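Local coordinates for SidF, inhibitor of growth family, member 3 (Legionella pneumophila subsp. pneumophila, PDB 4FYE), which probably removes the 3-phosphate from membrane phosphoinositides as a phosphatidylinositol phosphate phosphatase, at residues N77-L82 with T111-I116; W417-F422 with N650-R655; K622-L627 with G717-Q722. The protein carries 1 engineered substitution. All blocks are in the same frame, centred on the assembly; numbering follows the deposited sequence.

Interaction 1: residues N77-L82 with T111-I116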
loop_
_atom_site.group_PDB
_atom_site.type_symbol
_atom_site.label_atom_id
_atom_site.label_comp_id
_atom_site.label_asym_id
_atom_site.label_seq_id
_atom_site.Cartn_x
_atom_site.Cartn_y
_atom_site.Cartn_z
ATOM N N ASN A 77 -12.226 15.234 -16.777
ATOM C CA ASN A 77 -11.607 13.918 -16.598
ATOM C C ASN A 77 -12.611 12.777 -16.745
ATOM O O ASN A 77 -12.418 11.825 -17.481
ATOM C CB ASN A 77 -10.953 13.815 -15.221
ATOM C CG ASN A 77 -9.750 14.700 -15.115
ATOM O OD1 ASN A 77 -9.224 15.142 -16.133
ATOM N ND2 ASN A 77 -9.317 14.988 -13.890
ATOM N N TYR A 78 -13.688 12.897 -16.018
ATOM C CA TYR A 78 -14.784 11.987 -16.159
ATOM C C TYR A 78 -15.268 11.891 -17.542
ATOM O O TYR A 78 -15.404 10.797 -17.983
ATOM C CB TYR A 78 -15.958 12.379 -15.278
ATOM C CG TYR A 78 -17.003 11.305 -15.307
ATOM C CD1 TYR A 78 -16.933 10.235 -14.452
ATOM C CD2 TYR A 78 -18.051 11.347 -16.218
ATOM C CE1 TYR A 78 -17.906 9.258 -14.468
ATOM C CE2 TYR A 78 -19.014 10.391 -16.219
ATOM C CZ TYR A 78 -18.910 9.345 -15.341
ATOM O OH TYR A 78 -19.861 8.376 -15.332
ATOM N N ILE A 79 -15.544 13.012 -18.240
ATOM C CA ILE A 79 -16.044 12.896 -19.602
ATOM C C ILE A 79 -15.047 12.090 -20.488
ATOM O O ILE A 79 -15.410 11.107 -21.118
ATOM C CB ILE A 79 -16.291 14.253 -20.270
ATOM C CG1 ILE A 79 -17.192 15.222 -19.474
ATOM C CG2 ILE A 79 -16.775 14.082 -21.680
ATOM C CD1 ILE A 79 -18.610 14.853 -19.283
ATOM N N ASP A 80 -13.786 12.494 -20.500
ATOM C CA ASP A 80 -12.805 12.017 -21.450
ATOM C C ASP A 80 -12.486 10.578 -21.181
ATOM O O ASP A 80 -12.307 9.803 -22.128
ATOM C CB ASP A 80 -11.483 12.819 -21.344
ATOM C CG ASP A 80 -11.613 14.265 -21.849
ATOM O OD1 ASP A 80 -12.593 14.603 -22.568
ATOM O OD2 ASP A 80 -10.728 15.092 -21.511
ATOM N N ASN A 81 -12.379 10.237 -19.895
ATOM C CA ASN A 81 -11.956 8.896 -19.509
ATOM C C ASN A 81 -13.087 7.886 -19.798
ATOM O O ASN A 81 -12.826 6.819 -20.262
ATOM C CB ASN A 81 -11.430 8.825 -18.072
ATOM C CG ASN A 81 -10.065 9.550 -17.880
ATOM O OD1 ASN A 81 -9.252 9.622 -18.779
ATOM N ND2 ASN A 81 -9.829 10.072 -16.696
ATOM N N LEU A 82 -14.338 8.270 -19.606
ATOM C CA LEU A 82 -15.446 7.419 -19.980
ATOM C C LEU A 82 -15.525 7.346 -21.529
ATOM O O LEU A 82 -15.765 6.255 -22.115
ATOM C CB LEU A 82 -16.747 7.979 -19.379
ATOM C CG LEU A 82 -18.053 7.175 -19.290
ATOM C CD1 LEU A 82 -19.316 8.035 -19.507
ATOM C CD2 LEU A 82 -18.063 6.035 -20.270
ATOM N N THR A 111 -20.592 18.700 -26.269
ATOM C CA THR A 111 -21.644 19.498 -25.744
ATOM C C THR A 111 -21.803 19.480 -24.213
ATOM O O THR A 111 -22.289 20.457 -23.646
ATOM C CB THR A 111 -22.991 19.377 -26.501
ATOM O OG1 THR A 111 -24.013 18.885 -25.634
ATOM C CG2 THR A 111 -22.913 18.652 -27.840
ATOM N N PHE A 112 -21.458 18.384 -23.544
ATOM C CA PHE A 112 -21.555 18.398 -22.088
ATOM C C PHE A 112 -20.472 19.306 -21.517
ATOM O O PHE A 112 -20.803 20.133 -20.663
ATOM C CB PHE A 112 -21.590 16.986 -21.403
ATOM C CG PHE A 112 -23.005 16.398 -21.303
ATOM C CD1 PHE A 112 -23.819 16.637 -20.168
ATOM C CD2 PHE A 112 -23.548 15.672 -22.370
ATOM C CE1 PHE A 112 -25.133 16.157 -20.096
ATOM C CE2 PHE A 112 -24.850 15.168 -22.286
ATOM C CZ PHE A 112 -25.636 15.405 -21.153
ATOM N N LYS A 113 -19.241 19.222 -22.035
ATOM C CA LYS A 113 -18.197 20.186 -21.645
ATOM C C LYS A 113 -18.671 21.674 -21.738
ATOM O O LYS A 113 -18.683 22.459 -20.748
ATOM C CB LYS A 113 -16.899 19.978 -22.445
ATOM C CG LYS A 113 -16.181 18.654 -22.146
ATOM C CD LYS A 113 -14.999 18.430 -23.095
ATOM C CE LYS A 113 -14.139 17.352 -22.508
ATOM N NZ LYS A 113 -12.796 17.219 -23.115
ATOM N N LYS A 114 -19.090 22.039 -22.923
ATOM C CA LYS A 114 -19.515 23.397 -23.167
ATOM C C LYS A 114 -20.600 23.809 -22.173
ATOM O O LYS A 114 -20.472 24.848 -21.518
ATOM C CB LYS A 114 -19.982 23.556 -24.607
ATOM C CG LYS A 114 -20.537 24.950 -24.944
ATOM C CD LYS A 114 -19.586 25.787 -25.808
ATOM C CE LYS A 114 -19.567 25.307 -27.256
ATOM N NZ LYS A 114 -20.219 26.238 -28.208
ATOM N N SER A 115 -21.647 22.997 -22.035
ATOM C CA SER A 115 -22.734 23.317 -21.106
ATOM C C SER A 115 -22.230 23.540 -19.650
ATOM O O SER A 115 -22.741 24.371 -18.875
ATOM C CB SER A 115 -23.732 22.175 -21.104
ATOM O OG SER A 115 -24.596 22.305 -19.999
ATOM N N ILE A 116 -21.229 22.768 -19.277
ATOM C CA ILE A 116 -20.756 22.831 -17.925
ATOM C C ILE A 116 -19.953 24.100 -17.734
ATOM O O ILE A 116 -20.077 24.753 -16.702
ATOM C CB ILE A 116 -19.937 21.593 -17.595
ATOM C CG1 ILE A 116 -20.893 20.507 -17.122
ATOM C CG2 ILE A 116 -18.894 21.899 -16.543
ATOM C CD1 ILE A 116 -20.270 19.114 -17.231
#

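Interaction 2: residues W417-F422 with N650-R655. With PO4 (phosphate ion), chain B.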
loop_
_atom_site.group_PDB
_atom_site.type_symbol
_atom_site.label_atom_id
_atom_site.label_comp_id
_atom_site.label_asym_id
_atom_site.label_seq_id
_atom_site.Cartn_x
_atom_site.Cartn_y
_atom_site.Cartn_z
ATOM N N TRP A 417 -6.617 -3.903 12.040
ATOM C CA TRP A 417 -7.309 -3.073 13.016
ATOM C C TRP A 417 -8.001 -2.009 12.260
ATOM O O TRP A 417 -7.337 -1.192 11.575
ATOM C CB TRP A 417 -6.333 -2.375 13.925
ATOM C CG TRP A 417 -5.696 -3.179 15.016
ATOM C CD1 TRP A 417 -6.307 -3.673 16.183
ATOM C CD2 TRP A 417 -4.283 -3.510 15.148
ATOM N NE1 TRP A 417 -5.381 -4.321 16.967
ATOM C CE2 TRP A 417 -4.148 -4.244 16.415
ATOM C CE3 TRP A 417 -3.170 -3.285 14.384
ATOM C CZ2 TRP A 417 -2.938 -4.733 16.856
ATOM C CZ3 TRP A 417 -1.941 -3.775 14.828
ATOM C CH2 TRP A 417 -1.828 -4.497 16.023
ATOM N N GLY A 418 -9.324 -1.947 12.462
ATOM C CA GLY A 418 -10.212 -1.152 11.623
ATOM C C GLY A 418 -10.069 0.344 11.805
ATOM O O GLY A 418 -9.541 0.822 12.848
ATOM N N VAL A 419 -10.600 1.104 10.838
ATOM C CA VAL A 419 -10.484 2.521 10.922
ATOM C C VAL A 419 -11.840 3.261 10.679
ATOM O O VAL A 419 -11.989 4.459 10.951
ATOM C CB VAL A 419 -9.321 2.789 9.925
ATOM C CG1 VAL A 419 -9.759 3.281 8.633
ATOM C CG2 VAL A 419 -8.026 3.300 10.536
ATOM N N ASN A 420 -12.839 2.564 10.142
ATOM C CA ASN A 420 -14.087 3.255 9.797
ATOM C C ASN A 420 -14.991 3.322 11.047
ATOM O O ASN A 420 -14.560 3.117 12.165
ATOM C CB ASN A 420 -14.794 2.566 8.638
ATOM C CG ASN A 420 -15.326 1.197 9.053
ATOM O OD1 ASN A 420 -15.816 0.406 8.228
ATOM N ND2 ASN A 420 -15.232 0.907 10.338
ATOM N N TRP A 421 -16.248 3.680 10.866
ATOM C CA TRP A 421 -17.107 3.961 12.002
ATOM C C TRP A 421 -17.393 2.682 12.775
ATOM O O TRP A 421 -17.790 2.700 13.928
ATOM C CB TRP A 421 -18.349 4.637 11.505
ATOM C CG TRP A 421 -19.278 5.135 12.604
ATOM C CD1 TRP A 421 -19.208 6.326 13.336
ATOM C CD2 TRP A 421 -20.428 4.432 13.165
ATOM N NE1 TRP A 421 -20.209 6.400 14.277
ATOM C CE2 TRP A 421 -21.001 5.318 14.186
ATOM C CE3 TRP A 421 -21.043 3.214 12.905
ATOM C CZ2 TRP A 421 -22.129 4.959 14.918
ATOM C CZ3 TRP A 421 -22.192 2.868 13.647
ATOM C CH2 TRP A 421 -22.709 3.720 14.624
ATOM N N PHE A 422 -17.196 1.532 12.157
ATOM C CA PHE A 422 -17.478 0.283 12.809
ATOM C C PHE A 422 -16.293 -0.322 13.522
ATOM O O PHE A 422 -16.435 -1.370 14.067
ATOM C CB PHE A 422 -18.180 -0.713 11.860
ATOM C CG PHE A 422 -19.450 -0.142 11.175
ATOM C CD1 PHE A 422 -20.708 -0.295 11.759
ATOM C CD2 PHE A 422 -19.382 0.511 9.922
ATOM C CE1 PHE A 422 -21.871 0.221 11.136
ATOM C CE2 PHE A 422 -20.523 1.006 9.292
ATOM C CZ PHE A 422 -21.767 0.881 9.901
ATOM N N ASN A 650 -8.218 2.514 -2.598
ATOM C CA ASN A 650 -8.459 3.909 -2.914
ATOM C C ASN A 650 -8.604 4.808 -1.694
ATOM O O ASN A 650 -8.195 5.959 -1.719
ATOM C CB ASN A 650 -9.660 4.056 -3.841
ATOM C CG ASN A 650 -9.347 3.635 -5.255
ATOM O OD1 ASN A 650 -8.238 3.830 -5.735
ATOM N ND2 ASN A 650 -10.320 3.046 -5.924
ATOM N N ASP A 651 -9.241 4.302 -0.649
ATOM C CA ASP A 651 -9.645 5.163 0.443
ATOM C C ASP A 651 -8.945 4.974 1.784
ATOM O O ASP A 651 -8.084 5.754 2.137
ATOM C CB ASP A 651 -11.158 5.086 0.601
ATOM C CG ASP A 651 -11.871 5.034 -0.733
ATOM O OD1 ASP A 651 -11.825 6.031 -1.473
ATOM O OD2 ASP A 651 -12.468 3.993 -1.052
ATOM N N ARG A 652 -9.314 3.943 2.530
ATOM C CA ARG A 652 -8.764 3.750 3.868
ATOM C C ARG A 652 -7.262 3.511 3.869
ATOM O O ARG A 652 -6.547 4.036 4.701
ATOM C CB ARG A 652 -9.470 2.598 4.576
ATOM C CG ARG A 652 -10.671 3.017 5.394
ATOM C CD ARG A 652 -11.528 1.827 5.764
ATOM N NE ARG A 652 -11.746 0.941 4.634
ATOM C CZ ARG A 652 -12.491 -0.152 4.683
ATOM N NH1 ARG A 652 -13.083 -0.497 5.806
ATOM N NH2 ARG A 652 -12.642 -0.900 3.608
ATOM N N GLY A 653 -6.803 2.716 2.919
ATOM C CA GLY A 653 -5.366 2.361 2.782
ATOM C C GLY A 653 -4.502 3.538 2.417
ATOM O O GLY A 653 -3.380 3.696 2.934
ATOM N N GLN A 654 -5.007 4.396 1.537
ATOM C CA GLN A 654 -4.316 5.660 1.225
ATOM C C GLN A 654 -4.102 6.562 2.447
ATOM O O GLN A 654 -3.065 7.267 2.551
ATOM C CB GLN A 654 -5.135 6.513 0.217
ATOM C CG GLN A 654 -5.130 5.961 -1.190
ATOM C CD GLN A 654 -3.727 5.560 -1.574
ATOM O OE1 GLN A 654 -2.862 6.395 -1.761
ATOM N NE2 GLN A 654 -3.487 4.267 -1.636
ATOM N N ARG A 655 -5.097 6.612 3.320
ATOM C CA ARG A 655 -4.962 7.428 4.496
ATOM C C ARG A 655 -3.932 6.814 5.485
ATOM O O ARG A 655 -3.199 7.540 6.158
ATOM C CB ARG A 655 -6.285 7.643 5.237
ATOM C CG ARG A 655 -7.546 8.135 4.526
ATOM C CD ARG A 655 -7.625 9.352 3.560
ATOM N NE ARG A 655 -7.063 10.579 3.958
ATOM C CZ ARG A 655 -7.607 11.813 3.860
ATOM N NH1 ARG A 655 -8.813 12.061 3.408
ATOM N NH2 ARG A 655 -6.869 12.866 4.249
HETATM P P PO4 B . -11.517 1.305 0.787
HETATM O O1 PO4 B . -11.438 1.998 2.152
HETATM O O2 PO4 B . -11.741 -0.192 0.960
HETATM O O3 PO4 B . -12.658 1.783 -0.125
HETATM O O4 PO4 B . -10.196 1.528 0.026
HETATM O O HOH W 1 -12.054 0.048 8.669
#

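Interaction 3: residues K622-L627 with G717-Q722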
loop_
_atom_site.group_PDB
_atom_site.type_symbol
_atom_site.label_atom_id
_atom_site.label_comp_id
_atom_site.label_asym_id
_atom_site.label_seq_id
_atom_site.Cartn_x
_atom_site.Cartn_y
_atom_site.Cartn_z
ATOM N N LYS A 622 -9.349 9.969 18.558
ATOM C CA LYS A 622 -8.134 10.761 18.604
ATOM C C LYS A 622 -6.865 9.941 18.327
ATOM O O LYS A 622 -5.796 10.520 18.142
ATOM C CB LYS A 622 -8.037 11.490 19.959
ATOM C CG LYS A 622 -7.475 10.669 21.122
ATOM C CD LYS A 622 -7.827 11.328 22.462
ATOM C CE LYS A 622 -7.343 10.567 23.700
ATOM N NZ LYS A 622 -8.167 10.965 24.882
ATOM N N ASN A 623 -6.990 8.616 18.331
ATOM C CA ASN A 623 -5.846 7.722 18.043
ATOM C C ASN A 623 -6.024 6.932 16.810
ATOM O O ASN A 623 -5.268 6.025 16.574
ATOM C CB ASN A 623 -5.599 6.709 19.179
ATOM C CG ASN A 623 -5.261 7.389 20.462
ATOM O OD1 ASN A 623 -5.699 6.975 21.539
ATOM N ND2 ASN A 623 -4.516 8.482 20.360
ATOM N N ASN A 624 -7.051 7.244 16.042
ATOM C CA ASN A 624 -7.368 6.461 14.863
ATOM C C ASN A 624 -6.257 5.932 13.925
ATOM O O ASN A 624 -6.206 4.735 13.586
ATOM C CB ASN A 624 -8.509 7.095 14.079
ATOM C CG ASN A 624 -9.273 6.099 13.243
ATOM O OD1 ASN A 624 -10.012 6.486 12.292
ATOM N ND2 ASN A 624 -9.154 4.838 13.576
ATOM N N PHE A 625 -5.339 6.624 13.373
ATOM C CA PHE A 625 -4.607 5.494 12.580
ATOM C C PHE A 625 -3.305 5.060 13.257
ATOM O O PHE A 625 -2.393 4.477 12.615
ATOM C CB PHE A 625 -4.290 5.979 11.147
ATOM C CG PHE A 625 -5.498 6.069 10.214
ATOM C CD1 PHE A 625 -5.532 5.296 9.045
ATOM C CD2 PHE A 625 -6.606 6.865 10.523
ATOM C CE1 PHE A 625 -6.579 5.374 8.149
ATOM C CE2 PHE A 625 -7.683 6.946 9.633
ATOM C CZ PHE A 625 -7.680 6.208 8.440
ATOM N N LYS A 626 -3.143 5.423 14.534
ATOM C CA LYS A 626 -1.805 5.470 15.163
ATOM C C LYS A 626 -1.151 4.075 15.333
ATOM O O LYS A 626 0.080 3.935 15.174
ATOM C CB LYS A 626 -1.856 6.135 16.529
ATOM C CG LYS A 626 -2.420 7.526 16.531
ATOM C CD LYS A 626 -1.852 8.259 17.727
ATOM C CE LYS A 626 -2.491 9.640 17.850
ATOM N NZ LYS A 626 -1.987 10.148 19.159
ATOM N N LEU A 627 -1.962 3.053 15.611
ATOM C CA LEU A 627 -1.397 1.783 16.028
ATOM C C LEU A 627 -0.925 1.113 14.757
ATOM O O LEU A 627 0.215 0.639 14.705
ATOM C CB LEU A 627 -2.373 0.918 16.838
ATOM C CG LEU A 627 -1.967 -0.553 17.116
ATOM C CD1 LEU A 627 -0.623 -0.655 17.839
ATOM C CD2 LEU A 627 -3.081 -1.251 17.916
ATOM N N GLY A 717 -10.083 9.462 -3.050
ATOM C CA GLY A 717 -10.038 9.141 -1.702
ATOM C C GLY A 717 -11.419 9.522 -1.195
ATOM O O GLY A 717 -11.749 10.698 -1.186
ATOM N N LYS A 718 -12.172 8.556 -0.707
ATOM C CA LYS A 718 -13.500 8.785 -0.141
ATOM C C LYS A 718 -13.634 8.420 1.339
ATOM O O LYS A 718 -14.752 8.247 1.810
ATOM C CB LYS A 718 -14.508 7.871 -0.862
ATOM C CG LYS A 718 -15.772 8.584 -1.222
ATOM C CD LYS A 718 -16.999 7.825 -0.751
ATOM C CE LYS A 718 -18.206 8.757 -0.622
ATOM N NZ LYS A 718 -19.392 8.062 -0.032
ATOM N N PHE A 719 -12.539 8.219 2.052
ATOM C CA PHE A 719 -12.553 7.922 3.494
ATOM C C PHE A 719 -13.399 8.894 4.369
ATOM O O PHE A 719 -13.188 10.091 4.318
ATOM C CB PHE A 719 -11.132 7.924 4.036
ATOM C CG PHE A 719 -11.068 7.728 5.546
ATOM C CD1 PHE A 719 -11.536 6.538 6.122
ATOM C CD2 PHE A 719 -10.571 8.737 6.390
ATOM C CE1 PHE A 719 -11.493 6.351 7.489
ATOM C CE2 PHE A 719 -10.515 8.523 7.749
ATOM C CZ PHE A 719 -10.970 7.346 8.300
ATOM N N GLU A 720 -14.295 8.392 5.223
ATOM C CA GLU A 720 -15.015 9.310 6.109
ATOM C C GLU A 720 -14.213 9.605 7.329
ATOM O O GLU A 720 -14.039 8.736 8.193
ATOM C CB GLU A 720 -16.325 8.736 6.514
ATOM C CG GLU A 720 -17.295 8.724 5.361
ATOM C CD GLU A 720 -18.537 7.915 5.677
ATOM O OE1 GLU A 720 -18.831 6.985 4.883
ATOM O OE2 GLU A 720 -19.190 8.194 6.723
ATOM N N ILE A 721 -13.725 10.840 7.423
ATOM C CA ILE A 721 -12.914 11.200 8.558
ATOM C C ILE A 721 -13.736 10.979 9.846
ATOM O O ILE A 721 -14.911 11.312 9.865
ATOM C CB ILE A 721 -12.347 12.622 8.422
ATOM C CG1 ILE A 721 -11.347 12.655 7.241
ATOM C CG2 ILE A 721 -11.648 13.022 9.698
ATOM C CD1 ILE A 721 -11.071 14.061 6.671
ATOM N N GLN A 722 -13.116 10.382 10.877
ATOM C CA GLN A 722 -13.795 10.031 12.116
ATOM C C GLN A 722 -13.578 11.062 13.163
ATOM O O GLN A 722 -14.471 11.311 13.933
ATOM C CB GLN A 722 -13.294 8.700 12.688
ATOM C CG GLN A 722 -13.773 7.497 11.866
ATOM C CD GLN A 722 -15.264 7.473 11.655
ATOM O OE1 GLN A 722 -15.735 7.740 10.561
ATOM N NE2 GLN A 722 -16.016 7.164 12.698
#

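Interaction 1: residues N77-L82 with T111-I116
K113 reaches across from residues 111-116 to D80, and its methylene chain passes beside I79. The backbone carries CB off to one side of the facing helix, yet the tip ends up close to it. Beyond CG the chain runs extended, which gives the ammonium its full reach. K113 CG is 4.6 Å from I79 CG2, and CD comes no closer. K113 CE comes to 4.3 Å from I79 CG2 and is already beside the carboxylate, 3.2 Å from D80 OD1. The salt bridge from K113 NZ to D80 OD1 is 2.7 Å and uses the syn lone pair of OD1. K113 NZ is also 3.4 Å from D80 OD2, so one oxygen takes most of the grip. The two side chains cross at about a right angle.

Deeper in, I79 CD1 packs on F112 CB at 4.2 Å. The ring of F112 leads away from I79 and meets F155 of helix 136-163, which I79 also touches. The segment axes approach to 10.8 Å and run antiparallel at 180°. Helices 71-92 and 98-119 thus form an antiparallel helical hairpin, with an apolar inner side and a salt bridge between partly exposed side chains.

Interaction 2: residues W417-F422 with N650-R655
V419 packs its CG1 methyl against the aliphatic part of R652. This is the tight part of the contact. V419 CG1 lies 3.4 Å from R652 CG and also touches CD. V419 and R652 lie alongside one another, pointing opposite ways. V419 is buried; F625 and Q628 also pack on it, F625 against CG2.

The loose part is polar. N420 OD1 stays 3.8 Å from R652 NH1, with no hydrogen bond between them. Its carboxamide is tilted by 26° from the guanidinium plane and approaches it obliquely. N420 OD1 instead has a weak hydrogen bond from Q366. Water 1 joins the two segments here. It accepts from V419 N at 2.8 Å and from R652 NH1 at 3.1 Å. R652 and N420 are both partly exposed.

The R652 chain bends at chi3 (-45°), which turns the guanidinium back toward a bound phosphate ion at the start of its own helix. The ion probably comes from the crystallisation liquor. R652 NE donates to phosphate O1 at 2.7 Å, and R652 NH2 donates to phosphate O2 at 2.9 Å, with O2 in the guanidinium plane. O1 also takes the backbone R652 N, at 2.9 Å. D651 N donates to phosphate O4 at 3.0 Å. S646 OG and K647 N complete the cradle.

The run from S646 to R652 has the spacing of the CX5R P-loop. S646 stands where the signature has its cysteine and is probably the engineered substitution. Gripped by R652, backbone N-H groups and a helix N-terminus, the ion probably marks a substrate phosphate site.

Interaction 3: residues K622-L627 with G717-Q722
F625 points the edge of its ring at the face of F719. F625 CZ lies over that face, 3.5 Å from F719 CZ, and F625 CE2 is close behind it. The ring planes stand at 81° and the centroids are 5.2 Å apart. This is an offset T-shaped stack. F719 CG is anti to the backbone N (chi1 176°), and the ring reaches out from its loop to the edge of F625.

N624 adds a second contact. The end of its carboxamide lies at the edge of the F719 ring, and it also meets CB and CG of Q722. The Q722 chain bends at chi2 (-53°), and its own amide turns away from N624.

The next shell holds both rings in place. F625 is packed by R655 and L656 on helix 652-668. F719 rests on R652 and R655 of the same helix. Behind F625 the backbone turns into helix 626-637, with F625 at the N-cap position. At the start of that helix, K626 N donates back to N623 O at 3.0 Å.

The aromatic pair joins the N-terminal end of one helix to a long loop. The T-shaped pair is part of the buried aromatic and aliphatic packing against helix 652-668, the helix that follows the CX5R-like phosphate loop.

In the fold
Interactions 2 and 3 are neighbours, with centres about 6 Å apart, and their segments alternate along the chain. The 417-422 loop meets both: V419 CG2 is 3.5 Å from F625 CE1. The phosphate-binding segment meets the 717-722 loop in a probable hydrogen bond of 2.7 Å between D651 OD1 and K718 N. R652 packs on V419 from one contact and on F719 from the other while it holds the phosphate. Interaction 3 probably forms part of the second shell of that site. Interaction 1 stands apart. Its centre is about 31 Å from that of interaction 2 and about 33 Å from that of interaction 3, and it touches neither.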